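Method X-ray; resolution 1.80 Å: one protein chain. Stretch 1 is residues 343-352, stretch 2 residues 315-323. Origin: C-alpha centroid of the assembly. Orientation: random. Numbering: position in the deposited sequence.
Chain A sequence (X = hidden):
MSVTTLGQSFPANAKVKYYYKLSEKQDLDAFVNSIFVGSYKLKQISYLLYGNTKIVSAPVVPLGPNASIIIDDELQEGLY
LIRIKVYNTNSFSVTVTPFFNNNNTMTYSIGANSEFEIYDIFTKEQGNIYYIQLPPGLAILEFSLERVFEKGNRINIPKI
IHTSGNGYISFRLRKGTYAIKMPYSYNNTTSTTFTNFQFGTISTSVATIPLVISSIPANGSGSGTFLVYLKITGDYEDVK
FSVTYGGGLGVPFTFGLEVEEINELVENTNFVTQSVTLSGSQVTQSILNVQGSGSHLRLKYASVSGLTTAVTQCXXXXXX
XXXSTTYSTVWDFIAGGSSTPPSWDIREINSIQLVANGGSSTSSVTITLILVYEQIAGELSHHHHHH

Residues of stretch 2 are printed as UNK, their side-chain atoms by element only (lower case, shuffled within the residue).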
# COMPACT_ATOMS: atom_id res chain seq x y z
N SER A 343 12.24 -24.67 -11.54
CA SER A 343 11.38 -24.10 -10.49
C SER A 343 12.05 -24.07 -9.10
O SER A 343 11.48 -23.56 -8.14
CB SER A 343 10.08 -24.87 -10.41
OG SER A 343 10.33 -26.19 -9.99
N TRP A 344 13.25 -24.61 -9.01
CA TRP A 344 13.96 -24.71 -7.74
C TRP A 344 14.46 -23.35 -7.34
O TRP A 344 15.19 -22.70 -8.08
CB TRP A 344 15.14 -25.65 -7.90
CG TRP A 344 15.84 -26.09 -6.63
CD1 TRP A 344 15.47 -27.09 -5.79
CD2 TRP A 344 17.10 -25.60 -6.14
NE1 TRP A 344 16.40 -27.23 -4.78
CE2 TRP A 344 17.42 -26.34 -4.99
CE3 TRP A 344 17.98 -24.59 -6.56
CZ2 TRP A 344 18.57 -26.10 -4.23
CZ3 TRP A 344 19.14 -24.36 -5.83
CH2 TRP A 344 19.42 -25.11 -4.68
N ASP A 345 14.05 -22.92 -6.15
CA ASP A 345 14.33 -21.59 -5.65
C ASP A 345 14.23 -21.69 -4.13
O ASP A 345 13.17 -22.03 -3.59
CB ASP A 345 13.27 -20.63 -6.22
CG ASP A 345 13.41 -19.21 -5.70
OD1 ASP A 345 14.55 -18.72 -5.60
OD2 ASP A 345 12.37 -18.58 -5.41
N ILE A 346 15.34 -21.47 -3.43
CA ILE A 346 15.36 -21.64 -1.98
C ILE A 346 15.48 -20.27 -1.33
O ILE A 346 16.52 -19.61 -1.45
CB ILE A 346 16.53 -22.53 -1.51
CG1 ILE A 346 16.60 -23.80 -2.34
CG2 ILE A 346 16.39 -22.85 -0.02
CD1 ILE A 346 15.35 -24.69 -2.25
N ARG A 347 14.43 -19.86 -0.62
CA ARG A 347 14.43 -18.55 0.01
C ARG A 347 14.55 -18.64 1.52
O ARG A 347 14.41 -19.72 2.11
CB ARG A 347 13.15 -17.79 -0.34
CG ARG A 347 12.50 -18.24 -1.62
CD ARG A 347 11.73 -17.11 -2.28
NE ARG A 347 10.82 -16.42 -1.37
CZ ARG A 347 9.57 -16.79 -1.12
NH1 ARG A 347 9.07 -17.88 -1.71
NH2 ARG A 347 8.83 -16.09 -0.28
N GLU A 348 14.83 -17.49 2.13
CA GLU A 348 14.85 -17.35 3.59
C GLU A 348 15.75 -18.36 4.29
O GLU A 348 15.33 -19.03 5.22
CB GLU A 348 13.43 -17.38 4.15
CG GLU A 348 12.67 -16.10 3.89
CD GLU A 348 11.58 -15.85 4.90
OE1 GLU A 348 11.93 -15.56 6.07
OE2 GLU A 348 10.39 -15.96 4.52
N ILE A 349 16.98 -18.47 3.82
CA ILE A 349 17.99 -19.27 4.50
C ILE A 349 19.21 -18.38 4.70
O ILE A 349 19.32 -17.33 4.06
CB ILE A 349 18.39 -20.47 3.64
CG1 ILE A 349 18.74 -19.98 2.24
CG2 ILE A 349 17.24 -21.46 3.57
CD1 ILE A 349 19.59 -20.92 1.44
N ASN A 350 20.14 -18.78 5.55
CA ASN A 350 21.35 -17.98 5.74
C ASN A 350 22.58 -18.86 5.91
O ASN A 350 23.67 -18.38 6.20
CB ASN A 350 21.21 -17.00 6.91
CG ASN A 350 20.80 -17.67 8.21
OD1 ASN A 350 20.98 -18.87 8.38
ND2 ASN A 350 20.23 -16.88 9.13
N SER A 351 22.39 -20.17 5.74
CA SER A 351 23.52 -21.10 5.79
C SER A 351 23.29 -22.29 4.89
O SER A 351 22.19 -22.86 4.87
CB SER A 351 23.77 -21.54 7.23
OG SER A 351 24.94 -22.33 7.29
N ILE A 352 24.32 -22.65 4.12
CA ILE A 352 24.28 -23.74 3.14
C ILE A 352 25.44 -24.69 3.38
O ILE A 352 26.57 -24.24 3.57
CB ILE A 352 24.47 -23.22 1.72
CG1 ILE A 352 23.52 -22.07 1.44
CG2 ILE A 352 24.27 -24.34 0.70
CD1 ILE A 352 22.08 -22.46 1.52
N UNK A 315 24.01 -34.45 -0.84
CA UNK A 315 22.85 -33.62 -0.54
C UNK A 315 23.25 -32.19 -0.22
O UNK A 315 24.12 -31.96 0.62
c UNK A 315 22.07 -34.21 0.64
c UNK A 315 20.90 -36.22 1.59
o UNK A 315 21.36 -36.00 2.71
n UNK A 315 19.86 -37.01 1.39
c UNK A 315 21.50 -35.58 0.36
N UNK A 316 22.61 -31.24 -0.90
CA UNK A 316 22.74 -29.84 -0.54
C UNK A 316 21.71 -29.56 0.55
O UNK A 316 20.53 -29.93 0.43
c UNK A 316 24.29 -27.32 -1.32
c UNK A 316 22.39 -26.72 -2.85
c UNK A 316 22.80 -27.49 -1.61
c UNK A 316 22.46 -28.96 -1.77
N UNK A 317 22.16 -28.91 1.63
CA UNK A 317 21.28 -28.60 2.75
C UNK A 317 21.36 -27.13 3.12
O UNK A 317 22.40 -26.49 2.92
c UNK A 317 21.65 -29.46 3.97
c UNK A 317 21.95 -31.75 4.91
n UNK A 317 21.27 -32.88 4.95
o UNK A 317 22.67 -31.38 5.84
c UNK A 317 21.80 -30.93 3.66
N UNK A 318 20.27 -26.60 3.66
CA UNK A 318 20.21 -25.19 3.98
C UNK A 318 19.35 -25.00 5.20
O UNK A 318 18.57 -25.89 5.54
c UNK A 318 19.64 -24.41 2.82
N UNK A 319 19.50 -23.86 5.86
CA UNK A 319 18.59 -23.51 6.94
C UNK A 319 18.66 -22.03 7.27
O UNK A 319 19.60 -21.33 6.87
o UNK A 319 17.82 -24.10 9.17
c UNK A 319 18.89 -24.30 8.23
c UNK A 319 20.20 -23.84 8.86
N UNK A 320 17.64 -21.57 7.99
CA UNK A 320 17.71 -20.31 8.71
C UNK A 320 18.19 -20.62 10.13
O UNK A 320 17.41 -21.04 10.98
n UNK A 320 15.13 -17.90 9.93
c UNK A 320 16.32 -18.46 9.71
c UNK A 320 16.35 -19.62 8.73
o UNK A 320 17.36 -18.08 10.25
N UNK A 321 19.49 -20.43 10.37
CA UNK A 321 20.09 -20.79 11.65
C UNK A 321 19.50 -20.04 12.83
O UNK A 321 19.65 -20.46 13.98
c UNK A 321 23.86 -21.15 10.68
c UNK A 321 21.60 -20.57 11.61
c UNK A 321 22.40 -21.57 10.78
c UNK A 321 22.29 -22.97 11.40
N UNK A 322 18.87 -18.90 12.56
CA UNK A 322 18.19 -18.13 13.60
C UNK A 322 16.86 -18.79 14.00
O UNK A 322 16.28 -18.49 15.06
n UNK A 322 19.31 -14.98 12.03
c UNK A 322 19.29 -15.93 12.96
o UNK A 322 20.28 -16.21 13.65
c UNK A 322 17.98 -16.69 13.14
N UNK A 323 16.39 -19.69 13.15
CA UNK A 323 15.16 -20.42 13.44
C UNK A 323 15.47 -21.85 13.89
O UNK A 323 14.83 -22.37 14.81
c UNK A 323 11.05 -23.66 11.15
c UNK A 323 13.10 -21.41 12.35
n UNK A 323 9.93 -24.33 11.39
n UNK A 323 12.14 -24.32 10.76
c UNK A 323 14.26 -20.45 12.20
n UNK A 323 11.09 -22.34 11.30
c UNK A 323 12.28 -21.52 11.08

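Position 315 has five side-chain atoms: three carbons in a row, the third carrying one oxygen and one nitrogen. It stays out of reach of stretch 1. That is a carboxamide on a two-carbon stem: Gln315. Its amide is satisfied by other partners.

Position 316 has four carbons and no polar atom, with a fork at the second carbon. Its two end carbons touch Trp344 and Ile352. This is Leu316. Its CA-to-CB bond points toward stretch 1. Leu316 CD1 lies 3.6 Å from Ile352 CG2, and Leu316 CD2 lies 3.8 Å from Trp344 CH2, an oblique approach to the ring. The side chain is buried.

Position 317 again has three carbons, with one oxygen and one nitrogen on the third. The end of the side chain leads away from stretch 1, so the backbone makes the contact, with Ile352. This is Gln317. Gln317 O is 3.3 Å from Ile352 CA, a CA-H...O contact.

Position 318 has a single side-chain carbon, which touches Ile349 and Ile352. It is Ala318. The methyl group is on the same face of the sheet as the side chain of Ile352. Ala318 CB is 3.4 Å from Ile352 CD1 and 3.8 Å from Ile349 CD1. Ala318 CA lies 3.2 Å from Ser351 O in a second CA-H...O contact.

Position 319 has one carbon carrying an oxygen and another carbon. Its side chain shares a face with that of Ser351, but the backbone does the binding. Branching at CB with a hydroxyl gives Thr319. Thr319 N donates to Ser351 O at 3.0 Å. Thr319 O accepts from Ser351 N at 3.2 Å and from Asn350 N at 2.9 Å, the latter nearly straight at 172°.

Position 320 has two carbons, the second carrying one oxygen and one nitrogen. It touches Glu348 and Asn350. This is Asn320. Asn320 CB is 3.7 Å from Glu348 O. Asn320 OD1 lies 3.3 Å from Asn350 ND2 and accepts a hydrogen bond from the backbone N of position 322, 2.9 Å away.

Position 321 has four carbons forked at the second, and they touch Asn350 and Ser351. It is Leu321. Leu321 CD1 is 3.5 Å from Ser351 CB. Leu321 N donates to Asn350 OD1 at 2.9 Å.

Position 322 has two carbons, then one oxygen and one nitrogen on the second. The side-chain end comes nearer to stretch 1, at Asn350. This is Asn322. Asn322 ND2 is 3.6 Å from Asn350 ND2. Both polar atoms of Asn322 are hydrogen-bonded elsewhere in the structure.

Position 323 has three carbons, a nitrogen, then a carbon with two more nitrogens. It does not reach stretch 1. This guanidinium is Arg323, poorly ordered. Arg323 N donates a hydrogen bond to Asn320 O at 2.8 Å.

The contact is a short antiparallel pairing that leads into a turn. Ser351 and Thr319 form the hydrogen-bonded pair, and Ile352 faces Ala318. Apolar side chains pack on the face of Ile352 and Ala318. Beyond the strand, Asn350 joins the two stretches by its backbone N and its side-chain OD1.

Stretch 2 (315-323) QLQATNLNR
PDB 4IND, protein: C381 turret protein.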